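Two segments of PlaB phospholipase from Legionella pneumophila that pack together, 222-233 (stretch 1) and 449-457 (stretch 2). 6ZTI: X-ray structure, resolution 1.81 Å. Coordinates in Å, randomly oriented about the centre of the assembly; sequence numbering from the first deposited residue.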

ATOM      1  N   ARG B 222     -12.397 -26.353  -7.199  1.00  8.74           N
ATOM      2  CA  ARG B 222     -12.364 -26.944  -8.521  1.00 11.42           C
ATOM      3  C   ARG B 222     -12.006 -28.421  -8.406  1.00  7.91           C
ATOM      4  O   ARG B 222     -11.164 -28.804  -7.593  1.00  5.66           O
ATOM      5  CB  ARG B 222     -11.343 -26.202  -9.382  1.00  9.31           C
ATOM      6  CG  ARG B 222     -11.625 -24.705  -9.492  1.00  9.60           C
ATOM      7  CD  ARG B 222     -10.414 -23.931  -9.930  1.00 10.28           C
ATOM      8  NE  ARG B 222     -10.786 -22.622 -10.449  1.00 10.98           N
ATOM      9  CZ  ARG B 222      -9.929 -21.651 -10.760  1.00 10.24           C
ATOM     10  NH1 ARG B 222      -8.630 -21.823 -10.592  1.00 11.40           N
ATOM     11  NH2 ARG B 222     -10.382 -20.494 -11.237  1.00  9.25           N
ATOM     12  N   VAL B 223     -12.659 -29.260  -9.217  1.00  7.58           N
ATOM     13  CA  VAL B 223     -12.320 -30.684  -9.228  1.00  9.00           C
ATOM     14  C   VAL B 223     -10.811 -30.858  -9.311  1.00  5.35           C
ATOM     15  O   VAL B 223     -10.210 -31.655  -8.585  1.00  7.93           O
ATOM     16  CB  VAL B 223     -13.024 -31.404 -10.394  1.00  7.68           C
ATOM     17  CG1 VAL B 223     -12.591 -32.867 -10.471  1.00 10.49           C
ATOM     18  CG2 VAL B 223     -14.537 -31.311 -10.277  1.00  8.45           C
ATOM     19  N   ALA B 224     -10.177 -30.142 -10.231  1.00  8.76           N
ATOM     20  CA  ALA B 224      -8.748 -30.321 -10.410  1.00  3.62           C
ATOM     21  C   ALA B 224      -7.966 -29.916  -9.170  1.00  7.02           C
ATOM     22  O   ALA B 224      -6.891 -30.468  -8.918  1.00 11.85           O
ATOM     23  CB  ALA B 224      -8.253 -29.522 -11.621  1.00  7.74           C
ATOM     24  N   ALA B 225      -8.479 -28.967  -8.384  1.00  5.20           N
ATOM     25  CA  ALA B 225      -7.780 -28.575  -7.168  1.00  5.14           C
ATOM     26  C   ALA B 225      -7.979 -29.546  -6.013  1.00  7.27           C
ATOM     27  O   ALA B 225      -7.345 -29.364  -4.965  1.00  7.12           O
ATOM     28  CB  ALA B 225      -8.216 -27.191  -6.713  1.00  6.10           C
ATOM     29  N   THR B 226      -8.834 -30.564  -6.159  1.00  6.79           N
ATOM     30  CA  THR B 226      -8.956 -31.568  -5.107  1.00  6.82           C
ATOM     31  C   THR B 226      -8.001 -32.740  -5.304  1.00  7.18           C
ATOM     32  O   THR B 226      -7.670 -33.430  -4.335  1.00  6.75           O
ATOM     33  CB  THR B 226     -10.379 -32.143  -5.015  1.00  5.74           C
ATOM     34  OG1 THR B 226     -10.655 -32.979  -6.150  1.00  4.55           O
ATOM     35  CG2 THR B 226     -11.431 -31.066  -4.920  1.00  6.21           C
ATOM     36  N   ASN B 227      -7.563 -32.974  -6.534  1.00 11.35           N
ATOM     37  CA  ASN B 227      -6.921 -34.223  -6.905  1.00  8.65           C
ATOM     38  C   ASN B 227      -5.494 -34.278  -6.374  1.00 10.74           C
ATOM     39  O   ASN B 227      -4.680 -33.395  -6.661  1.00 12.49           O
ATOM     40  CB  ASN B 227      -6.926 -34.362  -8.422  1.00 10.15           C
ATOM     41  CG  ASN B 227      -6.810 -35.789  -8.875  1.00  7.83           C
ATOM     42  OD1 ASN B 227      -6.346 -36.658  -8.145  1.00 10.03           O
ATOM     43  ND2 ASN B 227      -7.225 -36.039 -10.106  1.00  9.62           N
ATOM     44  N   MET B 228      -5.178 -35.335  -5.634  1.00 11.14           N
ATOM     45  CA  MET B 228      -3.803 -35.533  -5.184  1.00 12.96           C
ATOM     46  C   MET B 228      -2.930 -36.241  -6.211  1.00  8.85           C
ATOM     47  O   MET B 228      -1.770 -36.536  -5.912  1.00 12.75           O
ATOM     48  CB  MET B 228      -3.801 -36.309  -3.871  1.00 11.65           C
ATOM     49  CG  MET B 228      -4.307 -35.478  -2.729  1.00  8.17           C
ATOM     50  SD  MET B 228      -3.264 -34.064  -2.361  1.00 11.22           S
ATOM     51  CE  MET B 228      -1.727 -34.904  -1.959  1.00 13.52           C
ATOM     52  N   ASN B 229      -3.459 -36.529  -7.395  1.00  9.11           N
ATOM     53  CA  ASN B 229      -2.669 -37.000  -8.529  1.00  6.59           C
ATOM     54  C   ASN B 229      -2.267 -35.756  -9.309  1.00  7.44           C
ATOM     55  O   ASN B 229      -3.094 -35.155  -9.996  1.00 12.26           O
ATOM     56  CB  ASN B 229      -3.469 -37.966  -9.406  1.00  7.36           C
ATOM     57  CG  ASN B 229      -3.926 -39.213  -8.655  1.00  9.29           C
ATOM     58  OD1 ASN B 229      -3.117 -40.057  -8.268  1.00 12.23           O
ATOM     59  ND2 ASN B 229      -5.225 -39.344  -8.475  1.00 12.16           N
ATOM     60  N   TYR B 230      -1.011 -35.330  -9.166  1.00  9.01           N
ATOM     61  CA  TYR B 230      -0.529 -34.148  -9.869  1.00 13.00           C
ATOM     62  C   TYR B 230       0.961 -34.309 -10.135  1.00  8.32           C
ATOM     63  O   TYR B 230       1.632 -35.162  -9.550  1.00 10.83           O
ATOM     64  CB  TYR B 230      -0.787 -32.864  -9.073  1.00  6.32           C
ATOM     65  CG  TYR B 230      -0.227 -32.890  -7.660  1.00  9.33           C
ATOM     66  CD1 TYR B 230      -0.973 -33.418  -6.622  1.00  9.96           C
ATOM     67  CD2 TYR B 230       1.035 -32.381  -7.360  1.00  9.71           C
ATOM     68  CE1 TYR B 230      -0.494 -33.454  -5.336  1.00 11.41           C
ATOM     69  CE2 TYR B 230       1.523 -32.406  -6.048  1.00 14.20           C
ATOM     70  CZ  TYR B 230       0.742 -32.955  -5.048  1.00 11.34           C
ATOM     71  OH  TYR B 230       1.166 -33.032  -3.747  1.00 11.03           O
ATOM     72  N   SER B 231       1.482 -33.438 -10.993  1.00 13.31           N
ATOM     73  CA  SER B 231       2.893 -33.429 -11.343  1.00 13.74           C
ATOM     74  C   SER B 231       3.499 -32.073 -11.037  1.00 15.80           C
ATOM     75  O   SER B 231       2.810 -31.051 -11.049  1.00 12.40           O
ATOM     76  CB  SER B 231       3.094 -33.735 -12.809  1.00 10.93           C
ATOM     77  OG  SER B 231       2.795 -35.098 -13.083  1.00 20.71           O
ATOM     78  N   LEU B 232       4.800 -32.081 -10.766  1.00 12.31           N
ATOM     79  CA  LEU B 232       5.617 -30.882 -10.674  1.00 12.94           C
ATOM     80  C   LEU B 232       6.608 -30.914 -11.832  1.00 12.69           C
ATOM     81  O   LEU B 232       7.428 -31.834 -11.922  1.00 14.80           O
ATOM     82  CB  LEU B 232       6.347 -30.812  -9.333  1.00 13.71           C
ATOM     83  CG  LEU B 232       7.466 -29.780  -9.235  1.00 18.31           C
ATOM     84  CD1 LEU B 232       6.938 -28.394  -9.505  1.00 15.41           C
ATOM     85  CD2 LEU B 232       8.127 -29.837  -7.869  1.00 32.70           C
ATOM     86  N   LEU B 233       6.518 -29.926 -12.718  1.00 10.97           N
ATOM     87  CA  LEU B 233       7.392 -29.792 -13.876  1.00 11.90           C
ATOM     88  C   LEU B 233       8.360 -28.662 -13.587  1.00 11.24           C
ATOM     89  O   LEU B 233       7.937 -27.527 -13.327  1.00  9.10           O
ATOM     90  CB  LEU B 233       6.590 -29.509 -15.142  1.00  8.28           C
ATOM     91  CG  LEU B 233       7.334 -29.051 -16.406  1.00 11.51           C
ATOM     92  CD1 LEU B 233       8.176 -30.159 -17.011  1.00 15.55           C
ATOM     93  CD2 LEU B 233       6.336 -28.576 -17.420  1.00 14.64           C
ATOM     94  N   PRO B 449      -6.918 -34.033 -17.604  1.00  7.45           N
ATOM     95  CA  PRO B 449      -8.215 -33.600 -17.092  1.00  7.31           C
ATOM     96  C   PRO B 449      -8.325 -33.891 -15.609  1.00 10.02           C
ATOM     97  O   PRO B 449      -7.808 -34.891 -15.118  1.00  7.87           O
ATOM     98  CB  PRO B 449      -9.214 -34.416 -17.914  1.00 10.98           C
ATOM     99  CG  PRO B 449      -8.427 -35.642 -18.358  1.00  9.75           C
ATOM    100  CD  PRO B 449      -7.037 -35.146 -18.568  1.00 13.94           C
ATOM    101  N   ASN B 450      -8.997 -32.990 -14.898  1.00  7.17           N
ATOM    102  CA  ASN B 450      -9.207 -33.086 -13.458  1.00  9.81           C
ATOM    103  C   ASN B 450      -7.908 -33.057 -12.656  1.00  8.44           C
ATOM    104  O   ASN B 450      -7.893 -33.516 -11.519  1.00  8.08           O
ATOM    105  CB  ASN B 450      -9.991 -34.346 -13.073  1.00  7.84           C
ATOM    106  CG  ASN B 450     -11.293 -34.457 -13.811  1.00  7.63           C
ATOM    107  OD1 ASN B 450     -12.006 -33.468 -13.998  1.00  7.25           O
ATOM    108  ND2 ASN B 450     -11.583 -35.648 -14.294  1.00 10.76           N
ATOM    109  N   GLU B 451      -6.816 -32.523 -13.213  1.00  9.49           N
ATOM    110  CA  GLU B 451      -5.551 -32.442 -12.490  1.00  7.73           C
ATOM    111  C   GLU B 451      -4.990 -31.024 -12.500  1.00  9.03           C
ATOM    112  O   GLU B 451      -5.186 -30.255 -13.446  1.00  7.00           O
ATOM    113  CB  GLU B 451      -4.489 -33.399 -13.063  1.00  8.06           C
ATOM    114  CG  GLU B 451      -4.804 -34.864 -12.840  1.00 12.00           C
ATOM    115  CD  GLU B 451      -3.615 -35.768 -13.108  1.00 20.85           C
ATOM    116  OE1 GLU B 451      -2.492 -35.256 -13.330  1.00 16.30           O
ATOM    117  OE2 GLU B 451      -3.802 -37.003 -13.093  1.00 18.82           O
ATOM    118  N   THR B 452      -4.308 -30.697 -11.401  1.00  7.56           N
ATOM    119  CA  THR B 452      -3.424 -29.547 -11.283  1.00  8.31           C
ATOM    120  C   THR B 452      -2.013 -29.978 -11.690  1.00  7.70           C
ATOM    121  O   THR B 452      -1.601 -31.102 -11.411  1.00  9.87           O
ATOM    122  CB  THR B 452      -3.419 -29.028  -9.832  1.00 10.24           C
ATOM    123  OG1 THR B 452      -4.710 -28.514  -9.486  1.00 11.03           O
ATOM    124  CG2 THR B 452      -2.419 -27.922  -9.636  1.00  8.49           C
ATOM    125  N   VAL B 453      -1.276 -29.097 -12.371  1.00  9.03           N
ATOM    126  CA  VAL B 453       0.156 -29.297 -12.604  1.00  7.47           C
ATOM    127  C   VAL B 453       0.898 -28.077 -12.071  1.00 11.29           C
ATOM    128  O   VAL B 453       0.510 -26.935 -12.350  1.00 10.50           O
ATOM    129  CB  VAL B 453       0.482 -29.551 -14.090  1.00 13.69           C
ATOM    130  CG1 VAL B 453       0.062 -28.375 -14.971  1.00 13.76           C
ATOM    131  CG2 VAL B 453       1.968 -29.831 -14.281  1.00  8.72           C
ATOM    132  N   MET B 454       1.945 -28.323 -11.280  1.00  7.63           N
ATOM    133  CA  MET B 454       2.804 -27.259 -10.772  1.00  7.56           C
ATOM    134  C   MET B 454       3.987 -27.088 -11.715  1.00  8.26           C
ATOM    135  O   MET B 454       4.662 -28.057 -12.056  1.00  7.94           O
ATOM    136  CB  MET B 454       3.277 -27.589  -9.362  1.00  8.42           C
ATOM    137  CG  MET B 454       2.106 -27.827  -8.381  1.00  8.08           C
ATOM    138  SD  MET B 454       2.594 -28.767  -6.931  1.00 13.73           S
ATOM    139  CE  MET B 454       3.710 -27.627  -6.154  1.00 11.19           C
ATOM    140  N   VAL B 455       4.215 -25.862 -12.162  1.00  9.72           N
ATOM    141  CA  VAL B 455       5.231 -25.567 -13.163  1.00  9.56           C
ATOM    142  C   VAL B 455       6.184 -24.558 -12.545  1.00  7.31           C
ATOM    143  O   VAL B 455       5.835 -23.387 -12.370  1.00  8.68           O
ATOM    144  CB  VAL B 455       4.625 -25.030 -14.466  1.00 10.08           C
ATOM    145  CG1 VAL B 455       5.720 -24.805 -15.525  1.00 14.71           C
ATOM    146  CG2 VAL B 455       3.557 -25.990 -15.008  1.00  8.84           C
ATOM    147  N   GLU B 456       7.383 -25.004 -12.214  1.00  7.59           N
ATOM    148  CA  GLU B 456       8.406 -24.115 -11.683  1.00 10.72           C
ATOM    149  C   GLU B 456       9.354 -23.751 -12.817  1.00  9.03           C
ATOM    150  O   GLU B 456      10.028 -24.623 -13.367  1.00 13.91           O
ATOM    151  CB  GLU B 456       9.169 -24.769 -10.533  1.00 17.33           C
ATOM    152  CG  GLU B 456      10.243 -23.877  -9.946  1.00 14.03           C
ATOM    153  CD  GLU B 456      10.985 -24.533  -8.800  1.00 23.34           C
ATOM    154  OE1 GLU B 456      10.455 -24.536  -7.671  1.00 22.25           O
ATOM    155  OE2 GLU B 456      12.094 -25.055  -9.035  1.00 30.19           O
ATOM    156  N   ILE B 457       9.412 -22.471 -13.165  1.00  9.60           N
ATOM    157  CA  ILE B 457      10.297 -22.000 -14.227  1.00 11.22           C
ATOM    158  C   ILE B 457      11.404 -21.171 -13.584  1.00  9.87           C
ATOM    159  O   ILE B 457      11.131 -20.152 -12.935  1.00 12.82           O
ATOM    160  CB  ILE B 457       9.532 -21.197 -15.288  1.00 16.39           C
ATOM    161  CG1 ILE B 457       8.447 -22.066 -15.946  1.00  9.07           C
ATOM    162  CG2 ILE B 457      10.511 -20.666 -16.333  1.00 12.47           C
ATOM    163  CD1 ILE B 457       7.363 -21.304 -16.563  1.00 22.41           C
TER
HETATM  164  O   HOH W   1      -4.248 -32.564  -9.476  1.00 10.95           O
HETATM  165  O   HOH W   2      -6.015 -38.022 -12.097  1.00 13.64           O
HETATM  166  O   HOH W   3      -0.976 -33.053 -13.149  1.00 12.20           O

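How does the first turn of stretch 1 meet the other segment? V223 points toward stretch 2, setting CG1 3.6 Å from N450 OD1. A224 lies close against N450, with A224 CA 3.5 Å from N450 O in a CA-H...O contact, and its CB rests 3.6 Å from E451 O. T452 OG1 then donates to A224 O at 3.0 Å, tying the turn to stretch 2.

What does N227 contribute? Its amide serves both ways. ND2 donates to N450 O at 3.0 Å, while OD1 accepts from N229 N and N229 ND2 (3.0 and 2.9 Å), bracing the loop that follows.

How is the gap before the strands filled? Water does much of the work. Water 1 accepts from T452 N at 2.7 Å and lies 2.9 Å from N229 O; water 2 links N227 ND2 to E451 OE2. Beyond them, Y230 CE2 packs obliquely against M454 SD at 3.9 Å.

What joins the strands? A parallel ladder: M454 N donates to S231 O (2.9 Å), L233 N to M454 O (2.7 Å) and E456 N to L233 O (2.8 Å). L232 and M454 share one face, where L232 CD1 lies 3.8 Å from M454 CB; L233 and V455 share the other. Their apolar side chains suit this buried setting.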